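Glucose-resistance amylase regulator (Weissella paramesenteroides ATCC 33313, PDB 4RK6) probably regulates transcription as a LacI-family DNA-binding repressor, and holds D-glucose in the cleft of its periplasmic-binding-protein-like sugar-binding region. Local coordinates at residues M114-D119 and T238-D243; Y120-D123 and N128-L131. All coordinates share one frame; numbering follows the deposited sequence. Where two conformers were deposited one is given.

Interaction 1: residues M114-D119 and T238-D243. With GLC (alpha-D-glucopyranose), chain C.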
loop_
_atom_site.group_PDB
_atom_site.type_symbol
_atom_site.label_atom_id
_atom_site.label_comp_id
_atom_site.label_asym_id
_atom_site.label_seq_id
_atom_site.Cartn_x
_atom_site.Cartn_y
_atom_site.Cartn_z
HETATM N N MSE A 114 -21.978 -7.483 4.702
HETATM C CA MSE A 114 -22.659 -6.381 5.386
HETATM C C MSE A 114 -23.610 -6.868 6.433
HETATM O O MSE A 114 -23.673 -6.329 7.541
HETATM C CB MSE A 114 -23.426 -5.512 4.406
HETATM C CG MSE A 114 -24.093 -4.326 5.087
HETATM SE SE MSE A 114 -22.746 -3.040 5.751
HETATM C CE MSE A 114 -22.026 -2.557 4.008
ATOM N N ASN A 115 -24.389 -7.881 6.094
ATOM C CA ASN A 115 -25.330 -8.421 7.032
ATOM C C ASN A 115 -24.657 -9.035 8.275
ATOM O O ASN A 115 -25.168 -8.891 9.374
ATOM C CB ASN A 115 -26.228 -9.424 6.339
ATOM C CG ASN A 115 -27.411 -9.778 7.170
ATOM O OD1 ASN A 115 -28.238 -8.920 7.485
ATOM N ND2 ASN A 115 -27.489 -11.042 7.578
ATOM N N SER A 116 -23.499 -9.663 8.111
ATOM C CA SER A 116 -22.756 -10.194 9.253
ATOM C C SER A 116 -22.345 -9.064 10.202
ATOM O O SER A 116 -22.350 -9.221 11.390
ATOM C CB SER A 116 -21.535 -11.012 8.811
ATOM O OG SER A 116 -20.456 -10.197 8.369
ATOM N N ILE A 117 -21.993 -7.911 9.661
ATOM C CA ILE A 117 -21.524 -6.819 10.510
ATOM C C ILE A 117 -22.695 -6.212 11.273
ATOM O O ILE A 117 -22.607 -5.965 12.450
ATOM C CB ILE A 117 -20.818 -5.715 9.691
ATOM C CG1 ILE A 117 -19.572 -6.282 8.997
ATOM C CG2 ILE A 117 -20.490 -4.533 10.589
ATOM C CD1 ILE A 117 -18.983 -5.350 7.956
ATOM N N VAL A 118 -23.801 -5.977 10.571
ATOM C CA VAL A 118 -24.980 -5.400 11.185
ATOM C C VAL A 118 -25.509 -6.349 12.252
ATOM O O VAL A 118 -25.846 -5.931 13.350
ATOM C CB VAL A 118 -26.049 -5.113 10.110
ATOM C CG1 VAL A 118 -27.393 -4.804 10.755
ATOM C CG2 VAL A 118 -25.619 -3.979 9.221
ATOM N N ASP A 119 -25.549 -7.644 11.947
ATOM C CA ASP A 119 -26.008 -8.623 12.929
ATOM C C ASP A 119 -25.182 -8.597 14.228
ATOM O O ASP A 119 -25.716 -8.618 15.341
ATOM C CB ASP A 119 -25.984 -10.021 12.326
ATOM C CG ASP A 119 -26.964 -10.941 12.995
ATOM O OD1 ASP A 119 -28.178 -10.646 12.984
ATOM O OD2 ASP A 119 -26.513 -11.949 13.551
ATOM N N THR A 238 -11.673 -4.382 14.656
ATOM C CA THR A 238 -12.598 -5.459 14.299
ATOM C C THR A 238 -12.929 -5.273 12.823
ATOM O O THR A 238 -13.131 -4.131 12.343
ATOM C CB THR A 238 -13.824 -5.389 15.200
ATOM O OG1 THR A 238 -13.402 -5.662 16.548
ATOM C CG2 THR A 238 -14.886 -6.408 14.802
ATOM N N THR A 239 -12.924 -6.374 12.070
ATOM C CA THR A 239 -12.952 -6.266 10.627
ATOM C C THR A 239 -13.571 -7.516 9.972
ATOM O O THR A 239 -13.457 -8.635 10.510
ATOM C CB THR A 239 -11.524 -6.018 10.089
ATOM O OG1 THR A 239 -11.571 -5.667 8.709
ATOM C CG2 THR A 239 -10.603 -7.245 10.280
ATOM N N VAL A 240 -14.234 -7.321 8.832
ATOM C CA VAL A 240 -14.533 -8.439 7.920
ATOM C C VAL A 240 -13.352 -8.612 6.997
ATOM O O VAL A 240 -13.065 -7.776 6.120
ATOM C CB VAL A 240 -15.840 -8.263 7.111
ATOM C CG1 VAL A 240 -15.974 -9.345 6.027
ATOM C CG2 VAL A 240 -17.026 -8.312 8.048
ATOM N N LYS A 241 -12.643 -9.713 7.189
ATOM C CA LYS A 241 -11.483 -10.003 6.387
ATOM C C LYS A 241 -11.871 -10.699 5.090
ATOM O O LYS A 241 -12.462 -11.776 5.120
ATOM C CB LYS A 241 -10.504 -10.893 7.136
ATOM C CG LYS A 241 -9.157 -10.975 6.422
ATOM C CD LYS A 241 -8.154 -11.752 7.262
ATOM C CE LYS A 241 -6.723 -11.320 7.009
ATOM N NZ LYS A 241 -6.315 -11.622 5.628
ATOM N N GLN A 242 -11.537 -10.079 3.973
ATOM C CA GLN A 242 -11.690 -10.731 2.660
ATOM C C GLN A 242 -10.456 -11.557 2.355
ATOM O O GLN A 242 -9.326 -11.190 2.713
ATOM C CB GLN A 242 -11.868 -9.701 1.554
ATOM C CG GLN A 242 -13.046 -8.766 1.779
ATOM C CD GLN A 242 -13.507 -8.126 0.473
ATOM O OE1 GLN A 242 -13.825 -8.822 -0.485
ATOM N NE2 GLN A 242 -13.476 -6.809 0.412
ATOM N N ASP A 243 -10.662 -12.670 1.670
ATOM C CA ASP A 243 -9.551 -13.485 1.253
ATOM C C ASP A 243 -9.095 -13.087 -0.146
ATOM O O ASP A 243 -9.415 -13.761 -1.132
ATOM C CB ASP A 243 -9.968 -14.970 1.349
ATOM C CG ASP A 243 -8.772 -15.928 1.323
ATOM O OD1 ASP A 243 -7.657 -15.504 0.974
ATOM O OD2 ASP A 243 -8.988 -17.110 1.669
HETATM C C1 GLC C . -13.049 -2.129 -3.773
HETATM C C2 GLC C . -13.417 -3.605 -3.630
HETATM C C3 GLC C . -14.045 -3.937 -2.292
HETATM C C4 GLC C . -13.220 -3.306 -1.166
HETATM C C5 GLC C . -13.215 -1.792 -1.380
HETATM C C6 GLC C . -12.393 -1.071 -0.314
HETATM O O1 GLC C . -14.197 -1.465 -4.135
HETATM O O2 GLC C . -14.345 -3.992 -4.642
HETATM O O3 GLC C . -14.025 -5.357 -2.201
HETATM O O4 GLC C . -13.747 -3.672 0.073
HETATM O O5 GLC C . -12.600 -1.472 -2.601
HETATM O O6 GLC C . -11.060 -1.475 -0.345
#

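Interaction 2: residues Y120-D123 and N128-L131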
loop_
_atom_site.group_PDB
_atom_site.type_symbol
_atom_site.label_atom_id
_atom_site.label_comp_id
_atom_site.label_asym_id
_atom_site.label_seq_id
_atom_site.Cartn_x
_atom_site.Cartn_y
_atom_site.Cartn_z
ATOM N N TYR A 120 -23.870 -8.542 14.062
ATOM C CA TYR A 120 -22.950 -8.463 15.183
ATOM C C TYR A 120 -23.141 -7.180 15.976
ATOM O O TYR A 120 -23.226 -7.206 17.205
ATOM C CB TYR A 120 -21.495 -8.572 14.675
ATOM C CG TYR A 120 -20.483 -8.358 15.744
ATOM C CD1 TYR A 120 -20.421 -9.204 16.839
ATOM C CD2 TYR A 120 -19.593 -7.306 15.676
ATOM C CE1 TYR A 120 -19.480 -9.009 17.846
ATOM C CE2 TYR A 120 -18.657 -7.103 16.672
ATOM C CZ TYR A 120 -18.599 -7.936 17.745
ATOM O OH TYR A 120 -17.645 -7.690 18.709
ATOM N N LEU A 121 -23.202 -6.042 15.296
ATOM C CA LEU A 121 -23.338 -4.781 16.011
ATOM C C LEU A 121 -24.656 -4.704 16.795
ATOM O O LEU A 121 -24.669 -4.227 17.920
ATOM C CB LEU A 121 -23.227 -3.591 15.063
ATOM C CG LEU A 121 -21.793 -3.312 14.564
ATOM C CD1 LEU A 121 -21.782 -2.198 13.534
ATOM C CD2 LEU A 121 -20.858 -2.982 15.699
ATOM N N ILE A 122 -25.736 -5.195 16.201
ATOM C CA ILE A 122 -27.038 -5.236 16.890
ATOM C C ILE A 122 -26.998 -6.212 18.079
ATOM O O ILE A 122 -27.516 -5.911 19.154
ATOM C CB ILE A 122 -28.176 -5.581 15.903
ATOM C CG1 ILE A 122 -28.393 -4.385 14.959
ATOM C CG2 ILE A 122 -29.471 -5.968 16.629
ATOM C CD1 ILE A 122 -29.295 -4.728 13.799
ATOM N N ASP A 123 -26.371 -7.364 17.899
ATOM C CA ASP A 123 -26.139 -8.314 19.010
ATOM C C ASP A 123 -25.340 -7.666 20.162
ATOM O O ASP A 123 -25.537 -7.999 21.327
ATOM C CB ASP A 123 -25.400 -9.562 18.519
ATOM C CG ASP A 123 -26.291 -10.542 17.761
ATOM O OD1 ASP A 123 -27.513 -10.336 17.694
ATOM O OD2 ASP A 123 -25.750 -11.526 17.216
ATOM N N ASN A 128 -28.306 2.713 16.607
ATOM C CA ASN A 128 -27.993 3.823 15.731
ATOM C C ASN A 128 -26.611 3.648 15.120
ATOM O O ASN A 128 -25.618 3.707 15.837
ATOM C CB ASN A 128 -28.087 5.117 16.517
ATOM C CG ASN A 128 -29.512 5.382 16.964
ATOM O OD1 ASN A 128 -30.444 5.259 16.165
ATOM N ND2 ASN A 128 -29.687 5.706 18.215
ATOM N N ILE A 129 -26.574 3.397 13.814
ATOM C CA ILE A 129 -25.348 2.924 13.133
ATOM C C ILE A 129 -25.103 3.701 11.857
ATOM O O ILE A 129 -26.024 3.950 11.086
ATOM C CB ILE A 129 -25.400 1.409 12.831
ATOM C CG1 ILE A 129 -25.668 0.618 14.107
ATOM C CG2 ILE A 129 -24.091 0.925 12.211
ATOM C CD1 ILE A 129 -25.797 -0.875 13.942
ATOM N N ALA A 130 -23.859 4.115 11.646
ATOM C CA ALA A 130 -23.473 4.820 10.437
ATOM C C ALA A 130 -22.671 3.912 9.484
ATOM O O ALA A 130 -21.897 3.067 9.934
ATOM C CB ALA A 130 -22.670 6.050 10.774
ATOM N N LEU A 131 -22.882 4.103 8.182
ATOM C CA LEU A 131 -21.994 3.590 7.152
ATOM C C LEU A 131 -21.138 4.757 6.691
ATOM O O LEU A 131 -21.653 5.791 6.254
ATOM C CB LEU A 131 -22.791 2.992 5.976
ATOM C CG LEU A 131 -21.948 2.366 4.858
ATOM C CD1 LEU A 131 -21.325 1.063 5.321
ATOM C CD2 LEU A 131 -22.799 2.090 3.626
#

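Interaction 1: residues M114-D119 and T238-D243
Ile117 of helix 110-123 lies against Val240 of strand 238-241, a helix-on-sheet contact in the periplasmic-binding-protein-like fold of LacI-family regulators. The helix packs against the sheet where strand 238-241 runs beside strand 220-223, and the two backbones come within 7.6 Å, measured between Ile117 CA and Val240 CA. Almost the whole meeting is made by one methyl. Val240 CG2 stands 3.4 Å from Ile117 CG1, tighter than ordinary van der Waals contact between carbons, and 3.6 Å from Ile117 CD1, so it rests against the last two carbons of the longer isoleucine arm. That arm is placed by its torsions: CG1 lies beside the backbone N (chi1 -62°) and the extended second torsion (168°) carries CD1 onward along the valine methyl. On the valine, CG2 lies beside the backbone N, which turns it to the helix. In one of the two deposited conformers of Ser116, the hydroxyl flanks the same methyl, with Ser116 OG 3.9 Å from Val240 CG2; its polar partner is Met113 O, within the same helix. Ile194 and Ile224 also touch Ile117, while Thr272 touches Val240.

The strand leads directly into the sugar cleft. Backbone bonds tie Val240 to Thr223 and Asp225, and two residues further on the extended side chain of Gln242 reaches the glucose. Its amide is fixed in rotation, with OE1 hydrogen-bonded to Ser108 OG and NE2 serving both Asp225 OD1, itself a glucose ligand, and the sugar: Gln242 NE2 donates to O3 of the alpha-D-glucopyranose over 3.0 Å, nearly straight at 175°.

Interaction 2: residues Y120-D123 and N128-L131
The backbone of Ile129, whose side chain meets Leu121, is pinned by hydrogen bonds to Asn162 and Phe164, which set this first residue of strand 129-132 beside strand 163-166. No polar bond crosses between 120-123 and 128-131; the contact is wholly aliphatic. Ile129 spreads its two branches over the end of helix 110-123. The longer one, with CG1 beside the backbone N (chi1 -55°) and the rest extended, brings Ile129 CD1 to 3.9 Å from Leu121 CB, so that it touches the base of the leucine. The short branch of Ile129 meets the far end of the leucine, with Ile129 CG2 4.1 Å from Leu121 CD1, and the two side chains therefore pass one another at a slant, each touching the other twice. Ile122 adds a looser touch at the margin, its CG1 4.5 Å from Ile129 CD1.

Such packing holds together consecutive elements of the fold: after helix 110-123 a short loop reverses the chain, and strand 129-132 runs back alongside. Leu121 also touches Ala192 and Ile194 of strand 192-195, whereas Ile129 also touches Phe149 and Met153 of helix 144-155, placing the cluster between the two helices and the sheet.

Helix 110-123 serves both contacts, its middle in interaction 1 and its last turn in interaction 2, and each presses an aliphatic side chain onto the same sheet. Both are buried, but the centre of interaction 1 is about 11 Å from the centre of the chain, that of interaction 2 about 19 Å. The first joins parts distant in sequence and borders the glucose site, so apolar packing gives way to a polar, sugar-binding end; the second links near neighbours along the chain and remains hydrocarbon throughout. The two also touch directly: Met114 CE, on selenomethionine, packs 3.9 Å from Leu131 CD1, while Ile194 contacts both Ile117 and Ile129.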